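Local coordinates for protein bucandin (PDB 1F94) that is a three-finger toxin thought to enhance presynaptic acetylcholine release, an activity not firmly established, at residues Glu21-Lys26 with Cys55-Leu60; Met1-Cys6 with Leu37-Thr42; Asn29-Glu34 with Asp47-Tyr52. One frame throughout, in Å; residues are numbered along the deposited sequence. Where two conformers were deposited one is given.

Contact 1 (Glu21-Lys26 with Cys55-Leu60); sequences ETFCYK and CCTTNL
The carbonyl oxygen of Cys-56 is gripped twice by the neighbouring strand. Cys-24 N donates to Cys-56 O at 2.8 Å, a fairly straight bond with 158° at the hydrogen, and Phe-23 CA adds a C-H...O contact to the same oxygen at 3.3 Å. The return bond, from Cys-56 N to Cys-24 O, measures 3.0 Å. Cys-24 and Cys-56 thus form an antiparallel hydrogen-bonded pair, followed by the non-hydrogen-bonded pair Tyr-25 and Cys-55. In the three-finger fold this is where a strand of the middle finger (23-29) meets one of the third finger (51-56), close to the disulfide-rich core from which the fingers extend. Cys-24 and Cys-56 point to the same face of the sheet, and Cys-24 CB touches Cys-56 SG at 3.9 Å. The two sulfurs leave in separate disulfides, Cys-24 to Cys-3 and Cys-56 to Cys-61. On the other face, Cys-55 is bonded to Cys-43. The Cys-56 sulfur stands between its backbone N and carbonyl carbon (chi1 58°), which sets it against Cys-24 O and CB. Phe-23 and Thr-57 lie side by side and point the same way: the methyl CG2 of Thr-57 meets the ring atom CD1 of Phe-23 at 3.6 Å. Phe-23 CD1 also reaches Cys-55 CB at 4.1 Å. Thr-22 and Phe-23 together face Ala-40 in a classic beta bulge on the other edge of strand 23-29. Beyond the paired residues, a water donates to both Thr-22 O (2.7 Å) and Thr-57 O, carrying the link between the segments past the last direct backbone bond.

Contact 2 (Met1-Cys6 with Leu37-Thr42); sequences MECYRC and LGCAKT
Leu-37 reaches across to strand 2-6 with its two methyl groups spread between Tyr-4 and Cys-6. CD2 packs on Tyr-4 CB at 4.0 Å, while CD1 meets Cys-6 SG at 3.9 Å; Leu-37 CG lies anti to its own carbonyl carbon, beside the backbone N (chi1 -83°), which carries both methyls toward strand 2-6. Closer to the backbone, Leu-37 CB lies 3.4 Å from Tyr-4 O. The aromatic ring of Tyr-4 and the guanidinium group of Arg-5 lead away, leaving their first side-chain carbons to make the contact: Arg-5 CB sits 3.4 Å from Leu-37 O. At the other end, the sulfurs of Cys-3 and Cys-39 touch at 3.5 Å without being bonded, since each belongs to a different disulfide, that of Cys-39 running to Cys-17. Two disulfides are thereby packed against each other, with Cys-3 CB resting on Gly-38 O at 3.6 Å. No direct hydrogen bond joins the segments, although a water accepts from both Cys-6 N (2.9 Å) and Leu-37 N. The strand axes come within 4.6 Å at an angle of 138°. Each strand pairs instead with its own partner: 2-7 with 12-16 in the first finger, and 35-40 with 23-29 in the middle finger.

Contact 3 (Asn29-Glu34 with Asp47-Tyr52); sequences NKISNE and DTWNVY
Lys-30 N donates to Asn-50 O at 2.8 Å, next to the antiparallel non-hydrogen-bonded pair Asn-29 and Val-51, whose CA atoms are 4.9 Å apart. Beyond this bond the Lys-30 side chain crosses the facing turn, fully extended from CG onward. Its ammonium NZ donates to Asp-47 OD2 in a salt bridge of 2.7 Å, and also to Thr-48 O at 2.7 Å. The Lys-30 and Asp-47 side chains cross at about a right angle. On the way, Lys-30 CE passes Tyr-52 CB at 4.0 Å. Ile-31 supplies the apolar part, its CG1 reaching the indole atom CZ3 of Trp-49 at 3.7 Å. One face of that indole is covered over its centre by Asn-50 CB, so the ring is packed from within its own turn as well. Asn-29 OD1 accepts from Ile-31 N in the carbonyl plane, at 2.8 Å, and from Ser-32 N above it. The first bond makes an Asx turn, and together they tie down the start of the bend between strands 23-29 and 35-40. The whole arrangement joins the tips of the middle and third fingers of a three-finger toxin.

How the contacts relate
Contacts 1 and 2 lie near the disulfide core, with centres 6 Å apart; they share a disulfide, and a probable backbone hydrogen bond between Phe-23 O and Ala-40 N joins them too. Contact 3 lies at the exposed finger ends, its centre 19 Å from either. Contact 2 is partly buried, whereas contacts 1 and 3 are surface contacts. Contacts 1 and 3 both pair the middle finger with strand 51-56, and contact 3 is nested within the loop that contact 1 closes. Contact 2 instead packs the first finger against the middle one. The chemistry differs accordingly: backbone pairing among cystines in contact 1, sulfur and leucine packing in contact 2, and a lysine salt bridge in contact 3.

Contact 1 (Glu21-Lys26 with Cys55-Leu60)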
# COMPACT_ATOMS: atom_id res chain seq x y z
N GLU A 21 6.36 11.38 0.63
CA GLU A 21 5.62 10.12 0.37
C GLU A 21 4.14 10.47 0.22
O GLU A 21 3.35 10.43 1.18
CB GLU A 21 5.82 9.12 1.50
CG GLU A 21 7.20 8.50 1.54
CD GLU A 21 7.49 7.71 2.81
OE1 GLU A 21 6.81 7.89 3.82
OE2 GLU A 21 8.42 6.86 2.74
N THR A 22 3.76 10.88 -0.99
CA THR A 22 2.38 11.38 -1.10
C THR A 22 1.44 10.22 -1.51
O THR A 22 0.26 10.49 -1.59
CB THR A 22 2.29 12.48 -2.14
OG1 THR A 22 2.87 11.86 -3.35
CG2 THR A 22 3.13 13.67 -1.73
N PHE A 23 1.92 8.98 -1.69
CA PHE A 23 1.07 7.85 -1.99
C PHE A 23 0.98 6.85 -0.84
O PHE A 23 1.94 6.61 -0.12
CB PHE A 23 1.61 7.04 -3.16
CG PHE A 23 1.71 7.84 -4.47
CD1 PHE A 23 0.58 8.00 -5.25
CD2 PHE A 23 2.90 8.40 -4.85
CE1 PHE A 23 0.68 8.75 -6.38
CE2 PHE A 23 2.99 9.12 -6.01
CZ PHE A 23 1.87 9.26 -6.79
N CYS A 24 -0.20 6.23 -0.73
CA CYS A 24 -0.34 4.95 -0.10
C CYS A 24 -0.46 3.94 -1.23
O CYS A 24 -1.15 4.16 -2.24
CB CYS A 24 -1.60 4.84 0.73
SG CYS A 24 -1.81 6.02 2.08
N TYR A 25 0.20 2.79 -1.07
CA TYR A 25 0.16 1.70 -2.01
C TYR A 25 -0.60 0.52 -1.38
O TYR A 25 -0.59 0.31 -0.17
CB TYR A 25 1.52 1.27 -2.58
CG TYR A 25 2.51 0.84 -1.55
CD1 TYR A 25 2.63 -0.51 -1.20
CD2 TYR A 25 3.36 1.73 -0.92
CE1 TYR A 25 3.57 -0.91 -0.24
CE2 TYR A 25 4.28 1.35 -0.00
CZ TYR A 25 4.38 0.00 0.34
OH TYR A 25 5.30 -0.39 1.30
N LYS A 26 -1.15 -0.29 -2.26
CA LYS A 26 -1.81 -1.57 -1.92
C LYS A 26 -1.40 -2.53 -3.03
O LYS A 26 -2.01 -2.57 -4.10
CB LYS A 26 -3.32 -1.40 -1.92
CG LYS A 26 -4.03 -2.67 -1.53
CD LYS A 26 -5.52 -2.60 -1.46
CE LYS A 26 -6.30 -2.30 -2.70
NZ LYS A 26 -7.79 -2.28 -2.33
N CYS A 55 -2.64 2.73 -6.25
CA CYS A 55 -2.08 3.91 -5.64
C CYS A 55 -3.16 4.92 -5.25
O CYS A 55 -4.10 5.11 -6.00
CB CYS A 55 -1.12 4.61 -6.69
SG CYS A 55 0.17 3.50 -7.30
N CYS A 56 -3.00 5.57 -4.11
CA CYS A 56 -3.98 6.60 -3.71
C CYS A 56 -3.27 7.63 -2.90
O CYS A 56 -2.14 7.39 -2.39
CB CYS A 56 -5.18 5.98 -3.00
SG CYS A 56 -4.80 5.02 -1.51
N THR A 57 -3.82 8.84 -2.73
CA THR A 57 -3.09 9.98 -2.18
C THR A 57 -3.76 10.66 -0.99
O THR A 57 -3.42 11.81 -0.68
CB THR A 57 -2.80 11.03 -3.27
OG1 THR A 57 -4.02 11.51 -3.82
CG2 THR A 57 -1.96 10.46 -4.38
N THR A 58 -4.60 9.97 -0.24
CA THR A 58 -5.18 10.55 0.96
C THR A 58 -5.01 9.61 2.15
O THR A 58 -4.79 8.44 2.05
CB THR A 58 -6.64 10.96 0.79
OG1 THR A 58 -7.40 9.78 0.45
CG2 THR A 58 -6.88 11.91 -0.36
N ASN A 59 -5.18 10.23 3.34
CA ASN A 59 -4.95 9.57 4.59
C ASN A 59 -5.72 8.24 4.67
O ASN A 59 -6.91 8.16 4.48
CB ASN A 59 -5.39 10.52 5.71
CG ASN A 59 -5.08 10.00 7.10
OD1 ASN A 59 -5.94 9.68 7.91
ND2 ASN A 59 -3.82 9.93 7.35
N LEU A 60 -5.00 7.17 4.97
CA LEU A 60 -5.52 5.85 5.21
C LEU A 60 -6.41 5.35 4.08
O LEU A 60 -7.40 4.64 4.25
CB LEU A 60 -6.26 5.81 6.57
CG LEU A 60 -5.37 6.09 7.78
CD1 LEU A 60 -6.21 6.07 9.08
CD2 LEU A 60 -4.25 5.08 7.88
O HOH W 1 -0.83 12.84 -0.76

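Contact 2 (Met1-Cys6 with Leu37-Thr42)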
# COMPACT_ATOMS: atom_id res chain seq x y z
N MET A 1 0.14 12.79 6.77
CA MET A 1 -0.70 11.69 6.27
C MET A 1 -0.15 10.36 6.81
O MET A 1 1.06 10.25 7.00
CB MET A 1 -0.60 11.72 4.74
CG MET A 1 -1.47 10.75 4.02
SD MET A 1 -1.56 10.94 2.26
CE MET A 1 -0.44 9.67 1.72
N GLU A 2 -1.06 9.41 6.96
CA GLU A 2 -0.74 8.05 7.31
C GLU A 2 -1.30 7.13 6.25
O GLU A 2 -2.24 7.45 5.55
CB GLU A 2 -1.35 7.64 8.67
CG GLU A 2 -0.79 8.43 9.87
CD GLU A 2 -1.54 8.04 11.17
OE1 GLU A 2 -2.77 7.72 11.13
OE2 GLU A 2 -0.91 8.02 12.23
N CYS A 3 -0.71 5.93 6.16
CA CYS A 3 -1.22 4.85 5.37
C CYS A 3 -1.30 3.60 6.25
O CYS A 3 -0.67 3.52 7.29
CB CYS A 3 -0.27 4.52 4.19
SG CYS A 3 -0.04 5.89 3.05
N TYR A 4 -2.07 2.63 5.78
CA TYR A 4 -2.04 1.30 6.40
C TYR A 4 -0.80 0.56 5.99
O TYR A 4 -0.22 0.77 4.91
CB TYR A 4 -3.30 0.49 6.06
CG TYR A 4 -4.53 1.05 6.68
CD1 TYR A 4 -5.56 1.64 5.94
CD2 TYR A 4 -4.69 1.01 8.08
CE1 TYR A 4 -6.68 2.14 6.57
CE2 TYR A 4 -5.79 1.49 8.72
CZ TYR A 4 -6.80 2.08 7.95
OH TYR A 4 -7.91 2.59 8.56
N ARG A 5 -0.38 -0.37 6.86
CA ARG A 5 0.67 -1.32 6.59
C ARG A 5 0.28 -2.65 7.25
O ARG A 5 -0.60 -2.70 8.11
CB ARG A 5 2.06 -0.86 6.97
CG ARG A 5 2.34 -0.81 8.42
CD ARG A 5 3.77 -0.48 8.80
NE ARG A 5 3.98 -0.77 10.21
CZ ARG A 5 4.31 -1.97 10.74
NH1 ARG A 5 4.53 -3.06 10.03
NH2 ARG A 5 4.45 -2.01 12.06
N CYS A 6 0.98 -3.70 6.85
CA CYS A 6 0.70 -5.04 7.31
C CYS A 6 1.81 -5.60 8.21
O CYS A 6 2.99 -5.44 7.99
CB CYS A 6 0.50 -5.99 6.12
SG CYS A 6 -0.76 -5.48 4.93
N LEU A 37 1.41 -3.12 1.93
CA LEU A 37 0.78 -1.81 2.05
C LEU A 37 1.75 -0.83 2.70
O LEU A 37 2.53 -1.21 3.62
CB LEU A 37 -0.51 -1.91 2.90
CG LEU A 37 -1.75 -2.37 2.15
CD1 LEU A 37 -1.69 -3.73 1.52
CD2 LEU A 37 -2.94 -2.27 3.13
N GLY A 38 1.69 0.44 2.35
CA GLY A 38 2.48 1.43 3.04
C GLY A 38 2.41 2.77 2.31
O GLY A 38 1.56 3.00 1.49
N CYS A 39 3.32 3.66 2.73
CA CYS A 39 3.53 4.98 2.14
C CYS A 39 4.64 4.89 1.10
O CYS A 39 5.63 4.13 1.29
CB CYS A 39 4.02 6.00 3.15
SG CYS A 39 3.02 6.29 4.62
N ALA A 40 4.60 5.71 0.05
CA ALA A 40 5.69 5.70 -0.93
C ALA A 40 5.77 7.07 -1.62
O ALA A 40 4.78 7.78 -1.77
CB ALA A 40 5.46 4.67 -2.00
N LYS A 41 6.99 7.41 -2.05
CA LYS A 41 7.24 8.54 -2.89
C LYS A 41 6.80 8.31 -4.35
O LYS A 41 6.36 9.24 -5.01
CB LYS A 41 8.72 8.85 -2.92
CG LYS A 41 9.19 10.13 -3.55
CD LYS A 41 10.60 10.50 -3.18
CE LYS A 41 11.32 9.51 -2.27
NZ LYS A 41 11.15 9.80 -0.83
N THR A 42 6.95 7.12 -4.84
CA THR A 42 6.59 6.72 -6.19
C THR A 42 5.63 5.58 -6.08
O THR A 42 5.71 4.72 -5.21
CB THR A 42 7.80 6.22 -7.06
OG1 THR A 42 8.31 5.00 -6.47
CG2 THR A 42 8.87 7.28 -7.15
O HOH W 2 2.74 -3.73 4.53

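Contact 3 (Asn29-Glu34 with Asp47-Tyr52)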
# COMPACT_ATOMS: atom_id res chain seq x y z
N ASN A 29 -0.15 -9.81 -4.14
CA ASN A 29 0.38 -10.93 -4.93
C ASN A 29 -0.77 -11.83 -5.28
O ASN A 29 -1.45 -12.40 -4.40
CB ASN A 29 1.47 -11.61 -4.12
CG ASN A 29 2.17 -12.68 -4.94
OD1 ASN A 29 1.55 -13.60 -5.48
ND2 ASN A 29 3.47 -12.57 -5.04
N LYS A 30 -1.05 -11.97 -6.55
CA LYS A 30 -2.20 -12.71 -7.01
C LYS A 30 -2.05 -14.20 -6.86
O LYS A 30 -3.03 -14.93 -7.00
CB LYS A 30 -2.48 -12.40 -8.52
CG LYS A 30 -2.77 -10.96 -8.85
CD LYS A 30 -3.13 -10.80 -10.32
CE LYS A 30 -3.50 -9.40 -10.69
NZ LYS A 30 -3.85 -9.29 -12.09
N ILE A 31 -0.83 -14.65 -6.60
CA ILE A 31 -0.52 -16.07 -6.48
C ILE A 31 -0.58 -16.52 -5.03
O ILE A 31 -1.13 -17.56 -4.67
CB ILE A 31 0.84 -16.37 -7.16
CG1 ILE A 31 0.93 -15.88 -8.60
CG2 ILE A 31 1.12 -17.87 -7.11
CD1 ILE A 31 -0.23 -16.27 -9.48
N SER A 32 0.06 -15.76 -4.14
CA SER A 32 0.18 -16.10 -2.73
C SER A 32 -0.79 -15.37 -1.83
O SER A 32 -0.93 -15.75 -0.68
CB SER A 32 1.58 -15.78 -2.20
OG SER A 32 1.66 -14.36 -2.15
N ASN A 33 -1.51 -14.37 -2.34
CA ASN A 33 -2.41 -13.50 -1.59
C ASN A 33 -1.68 -12.60 -0.61
O ASN A 33 -2.34 -11.88 0.14
CB ASN A 33 -3.51 -14.29 -0.94
CG ASN A 33 -4.23 -15.16 -1.94
OD1 ASN A 33 -4.67 -14.72 -2.99
ND2 ASN A 33 -4.36 -16.45 -1.69
N GLU A 34 -0.36 -12.52 -0.64
CA GLU A 34 0.36 -11.58 0.20
C GLU A 34 -0.08 -10.14 -0.08
O GLU A 34 -0.22 -9.75 -1.22
CB GLU A 34 1.88 -11.70 -0.05
CG GLU A 34 2.67 -10.71 0.76
CD GLU A 34 4.17 -10.76 0.46
OE1 GLU A 34 4.59 -11.50 -0.45
OE2 GLU A 34 4.94 -10.07 1.15
N ASP A 47 -1.08 -4.37 -13.03
CA ASP A 47 -2.10 -5.41 -13.13
C ASP A 47 -1.54 -6.48 -14.05
O ASP A 47 -1.93 -6.62 -15.21
CB ASP A 47 -3.40 -4.84 -13.62
CG ASP A 47 -4.61 -5.75 -13.49
OD1 ASP A 47 -5.63 -5.49 -14.15
OD2 ASP A 47 -4.63 -6.76 -12.71
N THR A 48 -0.71 -7.37 -13.56
CA THR A 48 -0.05 -8.42 -14.30
C THR A 48 -0.51 -9.79 -13.85
O THR A 48 -1.35 -9.91 -12.97
CB THR A 48 1.49 -8.29 -14.20
OG1 THR A 48 1.78 -8.44 -12.84
CG2 THR A 48 2.02 -6.97 -14.67
N TRP A 49 0.10 -10.84 -14.39
CA TRP A 49 -0.31 -12.18 -14.02
C TRP A 49 -0.16 -12.40 -12.50
O TRP A 49 -0.93 -13.18 -11.92
CB TRP A 49 0.50 -13.23 -14.81
CG TRP A 49 1.93 -13.34 -14.35
CD1 TRP A 49 3.01 -12.58 -14.70
CD2 TRP A 49 2.46 -14.31 -13.41
NE1 TRP A 49 4.13 -13.00 -14.07
CE2 TRP A 49 3.83 -14.03 -13.28
CE3 TRP A 49 1.87 -15.34 -12.70
CZ2 TRP A 49 4.63 -14.77 -12.43
CZ3 TRP A 49 2.70 -16.08 -11.87
CH2 TRP A 49 4.04 -15.78 -11.76
N ASN A 50 0.84 -11.78 -11.87
CA ASN A 50 1.16 -12.04 -10.49
C ASN A 50 0.98 -10.84 -9.52
O ASN A 50 1.00 -11.10 -8.29
CB ASN A 50 2.58 -12.58 -10.28
CG ASN A 50 3.68 -11.68 -10.78
OD1 ASN A 50 3.45 -10.84 -11.64
ND2 ASN A 50 4.89 -11.89 -10.28
N VAL A 51 0.82 -9.66 -10.00
CA VAL A 51 0.79 -8.46 -9.17
C VAL A 51 -0.38 -7.56 -9.53
O VAL A 51 -0.61 -7.21 -10.69
CB VAL A 51 2.10 -7.67 -9.19
CG1 VAL A 51 2.03 -6.36 -8.44
CG2 VAL A 51 3.25 -8.56 -8.64
N TYR A 52 -1.06 -7.09 -8.50
CA TYR A 52 -1.99 -5.96 -8.58
C TYR A 52 -1.43 -4.88 -7.66
O TYR A 52 -1.19 -5.16 -6.48
CB TYR A 52 -3.37 -6.38 -8.10
CG TYR A 52 -4.34 -5.25 -8.02
CD1 TYR A 52 -5.08 -4.91 -9.10
CD2 TYR A 52 -4.51 -4.53 -6.84
CE1 TYR A 52 -5.99 -3.85 -9.02
CE2 TYR A 52 -5.37 -3.47 -6.76
CZ TYR A 52 -6.10 -3.13 -7.87
OH TYR A 52 -6.97 -2.09 -7.72
O HOH W 3 5.06 -13.93 -7.73